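Local coordinates for protein CurD (Moorea producens 3L, PDB 5KP7) that probably acts as a hydroxymethylglutaryl-CoA synthase of the thiolase-like superfamily and binds 4'-phosphopantetheine, at residues Asp211-Met223 and Asp246-Val259. The protein carries 3 engineered substitutions. Sequence-based numbering, arbitrary orientation.
With SO4 (sulfate ion), chain D.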
# COMPACT_ATOMS: atom_id res chain seq x y z
N ASP A 211 -9.94 15.03 10.34
CA ASP A 211 -10.29 16.38 9.93
C ASP A 211 -11.51 16.32 9.02
O ASP A 211 -11.39 16.00 7.83
CB ASP A 211 -9.12 17.07 9.21
CG ASP A 211 -7.91 17.34 10.13
OD1 ASP A 211 -8.08 17.73 11.32
OD2 ASP A 211 -6.75 17.20 9.65
N VAL A 212 -12.70 16.56 9.57
CA VAL A 212 -13.96 16.27 8.88
C VAL A 212 -14.13 17.20 7.66
O VAL A 212 -13.94 18.42 7.75
CB VAL A 212 -15.16 16.40 9.85
CG1 VAL A 212 -16.51 16.33 9.12
CG2 VAL A 212 -15.07 15.33 10.94
N GLY A 213 -14.44 16.60 6.50
CA GLY A 213 -14.63 17.35 5.27
C GLY A 213 -13.35 17.85 4.60
O GLY A 213 -13.42 18.53 3.58
N CYS A 214 -12.18 17.50 5.14
CA CYS A 214 -10.91 17.89 4.56
C CYS A 214 -10.51 16.74 3.67
O CYS A 214 -9.75 15.85 4.09
CB CYS A 214 -9.90 18.19 5.65
SG CYS A 214 -10.45 19.55 6.72
N ASN A 215 -11.06 16.72 2.45
CA ASN A 215 -10.83 15.62 1.52
C ASN A 215 -10.72 16.15 0.12
O ASN A 215 -11.53 16.98 -0.28
CB ASN A 215 -11.98 14.62 1.51
CG ASN A 215 -12.24 14.00 2.87
OD1 ASN A 215 -11.80 12.84 3.15
ND2 ASN A 215 -12.90 14.72 3.71
N GLY A 216 -9.73 15.67 -0.61
CA GLY A 216 -9.67 15.86 -2.05
C GLY A 216 -9.55 14.51 -2.73
O GLY A 216 -8.92 13.61 -2.20
N TYR A 217 -10.17 14.33 -3.89
CA TYR A 217 -10.13 13.03 -4.55
C TYR A 217 -10.15 13.21 -6.05
O TYR A 217 -10.59 14.25 -6.57
CB TYR A 217 -11.24 12.09 -4.03
CG TYR A 217 -12.51 12.78 -3.63
CD1 TYR A 217 -13.40 13.23 -4.59
CD2 TYR A 217 -12.86 12.93 -2.28
CE1 TYR A 217 -14.58 13.87 -4.23
CE2 TYR A 217 -14.03 13.55 -1.91
CZ TYR A 217 -14.89 14.02 -2.89
OH TYR A 217 -16.08 14.65 -2.53
N TYR A 218 -9.58 12.22 -6.73
CA TYR A 218 -9.31 12.36 -8.16
C TYR A 218 -9.16 10.97 -8.77
O TYR A 218 -8.40 10.13 -8.27
CB TYR A 218 -8.04 13.20 -8.35
CG TYR A 218 -7.74 13.61 -9.76
CD1 TYR A 218 -8.37 14.72 -10.33
CD2 TYR A 218 -6.80 12.92 -10.52
CE1 TYR A 218 -8.09 15.10 -11.64
CE2 TYR A 218 -6.50 13.33 -11.81
CZ TYR A 218 -7.13 14.40 -12.36
OH TYR A 218 -6.79 14.78 -13.64
N GLY A 219 -9.84 10.72 -9.88
CA GLY A 219 -9.74 9.45 -10.53
C GLY A 219 -10.25 9.53 -11.96
O GLY A 219 -10.92 10.50 -12.35
N TYR A 220 -9.90 8.50 -12.72
CA TYR A 220 -10.22 8.40 -14.13
C TYR A 220 -9.88 6.98 -14.56
O TYR A 220 -9.08 6.31 -13.90
CB TYR A 220 -9.44 9.44 -14.96
CG TYR A 220 -7.96 9.40 -14.67
CD1 TYR A 220 -7.44 10.15 -13.64
CD2 TYR A 220 -7.09 8.59 -15.41
CE1 TYR A 220 -6.10 10.08 -13.32
CE2 TYR A 220 -5.73 8.52 -15.08
CZ TYR A 220 -5.25 9.27 -14.04
OH TYR A 220 -3.89 9.28 -13.67
N GLU A 221 -10.48 6.52 -15.66
CA GLU A 221 -10.18 5.18 -16.14
C GLU A 221 -8.80 5.14 -16.83
O GLU A 221 -8.52 5.92 -17.76
CB GLU A 221 -11.26 4.67 -17.09
CG GLU A 221 -11.23 3.18 -17.32
CD GLU A 221 -10.21 2.73 -18.35
OE1 GLU A 221 -10.24 3.24 -19.49
OE2 GLU A 221 -9.39 1.85 -18.03
N VAL A 222 -7.95 4.24 -16.37
CA VAL A 222 -6.59 4.05 -16.93
C VAL A 222 -6.18 2.58 -16.74
O VAL A 222 -6.48 1.99 -15.69
CB VAL A 222 -5.59 5.02 -16.28
CG1 VAL A 222 -5.51 4.84 -14.77
CG2 VAL A 222 -4.18 4.92 -16.91
N MET A 223 -5.50 2.01 -17.73
CA MET A 223 -5.05 0.62 -17.62
C MET A 223 -3.64 0.51 -17.10
O MET A 223 -2.77 -0.11 -17.73
CB MET A 223 -5.19 -0.06 -19.00
CG MET A 223 -6.63 -0.25 -19.40
SD MET A 223 -7.58 -1.36 -18.37
CE MET A 223 -6.73 -2.92 -18.58
N ASP A 246 0.49 11.92 -11.02
CA ASP A 246 -0.61 12.79 -11.45
C ASP A 246 -1.70 12.89 -10.35
O ASP A 246 -2.17 13.97 -10.06
CB ASP A 246 -1.26 12.33 -12.75
CG ASP A 246 -0.43 12.63 -13.99
OD1 ASP A 246 0.47 13.51 -13.96
OD2 ASP A 246 -0.74 12.00 -15.05
N CYS A 247 -2.08 11.78 -9.76
CA CYS A 247 -3.12 11.76 -8.75
C CYS A 247 -2.66 12.41 -7.45
O CYS A 247 -3.43 13.08 -6.77
CB CYS A 247 -3.60 10.35 -8.50
SG CYS A 247 -4.66 9.70 -9.83
N CYS A 248 -1.40 12.22 -7.10
CA CYS A 248 -0.85 12.81 -5.89
C CYS A 248 -0.99 14.34 -5.98
O CYS A 248 -1.49 14.97 -5.04
CB CYS A 248 0.59 12.35 -5.70
SG CYS A 248 1.30 12.75 -4.08
N GLU A 249 -0.64 14.90 -7.15
CA GLU A 249 -0.81 16.34 -7.40
C GLU A 249 -2.28 16.79 -7.37
O GLU A 249 -2.61 17.78 -6.70
CB GLU A 249 -0.18 16.71 -8.75
CG GLU A 249 -0.55 18.10 -9.27
CD GLU A 249 0.22 18.55 -10.50
OE1 GLU A 249 1.06 17.81 -11.06
OE2 GLU A 249 -0.02 19.73 -10.92
N ASN A 250 -3.12 16.09 -8.12
CA ASN A 250 -4.50 16.55 -8.33
C ASN A 250 -5.42 16.30 -7.14
O ASN A 250 -6.26 17.13 -6.83
CB ASN A 250 -5.11 15.98 -9.63
CG ASN A 250 -4.59 16.66 -10.87
OD1 ASN A 250 -4.95 17.80 -11.14
ND2 ASN A 250 -3.78 15.98 -11.64
N ALA A 251 -5.25 15.18 -6.44
CA ALA A 251 -6.02 14.97 -5.21
C ALA A 251 -5.68 16.01 -4.13
O ALA A 251 -6.56 16.55 -3.44
CB ALA A 251 -5.82 13.56 -4.69
N TYR A 252 -4.40 16.29 -3.98
CA TYR A 252 -3.97 17.32 -3.04
C TYR A 252 -4.50 18.70 -3.45
O TYR A 252 -4.94 19.46 -2.59
CB TYR A 252 -2.44 17.35 -2.84
CG TYR A 252 -2.05 18.41 -1.83
CD1 TYR A 252 -2.29 18.20 -0.47
CD2 TYR A 252 -1.50 19.63 -2.22
CE1 TYR A 252 -2.02 19.18 0.47
CE2 TYR A 252 -1.21 20.60 -1.28
CZ TYR A 252 -1.47 20.36 0.05
OH TYR A 252 -1.14 21.35 0.98
N ARG A 253 -4.50 19.02 -4.74
CA ARG A 253 -5.03 20.31 -5.21
C ARG A 253 -6.49 20.45 -4.80
O ARG A 253 -6.92 21.51 -4.37
CB ARG A 253 -4.90 20.48 -6.72
CG ARG A 253 -5.52 21.80 -7.21
CD ARG A 253 -5.16 22.20 -8.63
NE ARG A 253 -3.71 22.28 -8.82
CZ ARG A 253 -2.97 21.46 -9.58
NH1 ARG A 253 -3.52 20.47 -10.28
NH2 ARG A 253 -1.66 21.65 -9.65
N HIS A 254 -7.26 19.36 -4.94
CA HIS A 254 -8.68 19.37 -4.57
C HIS A 254 -8.84 19.63 -3.07
O HIS A 254 -9.67 20.44 -2.64
CB HIS A 254 -9.33 18.05 -5.01
CG HIS A 254 -10.82 18.04 -4.94
ND1 HIS A 254 -11.54 16.91 -4.63
CD2 HIS A 254 -11.73 19.02 -5.12
CE1 HIS A 254 -12.83 17.18 -4.66
NE2 HIS A 254 -12.97 18.46 -4.95
N TYR A 255 -7.99 18.99 -2.26
CA TYR A 255 -7.99 19.23 -0.82
C TYR A 255 -7.65 20.72 -0.53
O TYR A 255 -8.33 21.37 0.27
CB TYR A 255 -7.01 18.28 -0.16
CG TYR A 255 -6.79 18.42 1.32
CD1 TYR A 255 -6.00 19.45 1.82
CD2 TYR A 255 -7.30 17.47 2.23
CE1 TYR A 255 -5.75 19.57 3.18
CE2 TYR A 255 -7.04 17.57 3.58
CZ TYR A 255 -6.27 18.62 4.06
OH TYR A 255 -6.00 18.75 5.42
N GLN A 256 -6.62 21.22 -1.19
CA GLN A 256 -6.17 22.61 -1.02
C GLN A 256 -7.29 23.60 -1.36
O GLN A 256 -7.48 24.61 -0.64
CB GLN A 256 -4.91 22.85 -1.85
CG GLN A 256 -4.28 24.21 -1.72
CD GLN A 256 -3.22 24.45 -2.77
OE1 GLN A 256 -2.08 24.01 -2.64
NE2 GLN A 256 -3.61 25.13 -3.84
N ASN A 257 -8.03 23.30 -2.42
CA ASN A 257 -9.20 24.10 -2.79
C ASN A 257 -10.28 24.14 -1.71
O ASN A 257 -10.94 25.16 -1.54
CB ASN A 257 -9.80 23.64 -4.14
CG ASN A 257 -8.90 23.93 -5.32
OD1 ASN A 257 -7.95 24.72 -5.25
ND2 ASN A 257 -9.19 23.29 -6.43
N ARG A 258 -10.40 23.06 -0.95
CA ARG A 258 -11.38 22.96 0.12
C ARG A 258 -10.91 23.39 1.50
O ARG A 258 -11.74 23.66 2.34
CB ARG A 258 -11.87 21.53 0.22
CG ARG A 258 -12.69 21.16 -0.99
CD ARG A 258 -13.03 19.71 -1.04
NE ARG A 258 -14.26 19.51 -1.80
CZ ARG A 258 -14.80 18.33 -2.04
NH1 ARG A 258 -14.20 17.21 -1.62
NH2 ARG A 258 -15.95 18.25 -2.72
N VAL A 259 -9.60 23.46 1.72
CA VAL A 259 -9.04 23.77 3.04
C VAL A 259 -8.18 25.05 2.89
O VAL A 259 -6.99 25.00 2.62
CB VAL A 259 -8.23 22.58 3.60
CG1 VAL A 259 -7.80 22.84 5.04
CG2 VAL A 259 -9.04 21.30 3.55
S SO4 D . -5.70 21.80 8.46
O1 SO4 D . -5.36 20.91 7.33
O2 SO4 D . -6.83 21.22 9.23
O3 SO4 D . -6.09 23.13 7.95
O4 SO4 D . -4.52 21.95 9.33
O HOH W 1 -3.26 11.49 -15.24
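Cys-214 starts the contact at the C-terminal end of the helix: its CB lies 3.6 Å from CE2 of the Tyr-255 ring and also meets CG2 of Val-259. The Tyr-255 hydroxyl bonds Ser-360 on neighbouring strand 355-363 and a sulfate probably taken up from the crystallisation liquor. At Asn-215 the carbonyl works, taking a nearly straight bond (167°) from NH1 of Arg-258, which comes in above the carbonyl plane. NH1 also bonds Tyr-217 OH weakly, and NE2 of His-254 lies 3.4 Å above the guanidinium plane of Arg-258. Gly-216 is where the backbones run closest, its CA 3.5 Å from O of Ala-251 in a CA-H...O contact; any side chain here would collide with the helix. The backbone N of Tyr-217 donates to ND1 of His-254, 3.0 Å away and in the imidazole plane, and the same imidazole sets its CE1 edge over the tyrosine face, planes at 77°. Tyr-218 has CG anti to the backbone N (chi1 -171°), which lays the ring beneath Asn-250: CB sits 3.4 Å from the ring centroid in a CH-pi contact, and the amide stacks nearly parallel, held by ND2 bonding back to Asp-246 O. Cys-247 SG meets this ring's edge and, obliquely, the Tyr-220 ring. With an alanine at Tyr-218, Asn-250 CB would probably lose its aromatic platform, and a gap would open beside Cys-247. The Tyr-220 hydroxyl bonds Ser-243 and weakly meets a water that donates to Asp-246, whose OD1 salt-bridges a basic side chain of another protein's chain. The helix thus lies across one face of the thiolase-like fold's central sheet. Its directed bonds to the strand all fall on Asn-215 and Tyr-217, whereas Tyr-218 and Tyr-220 meet it mainly through their rings. With ND1 accepting the Tyr-217 N-H, any proton on a neutral His-254 should sit on NE2.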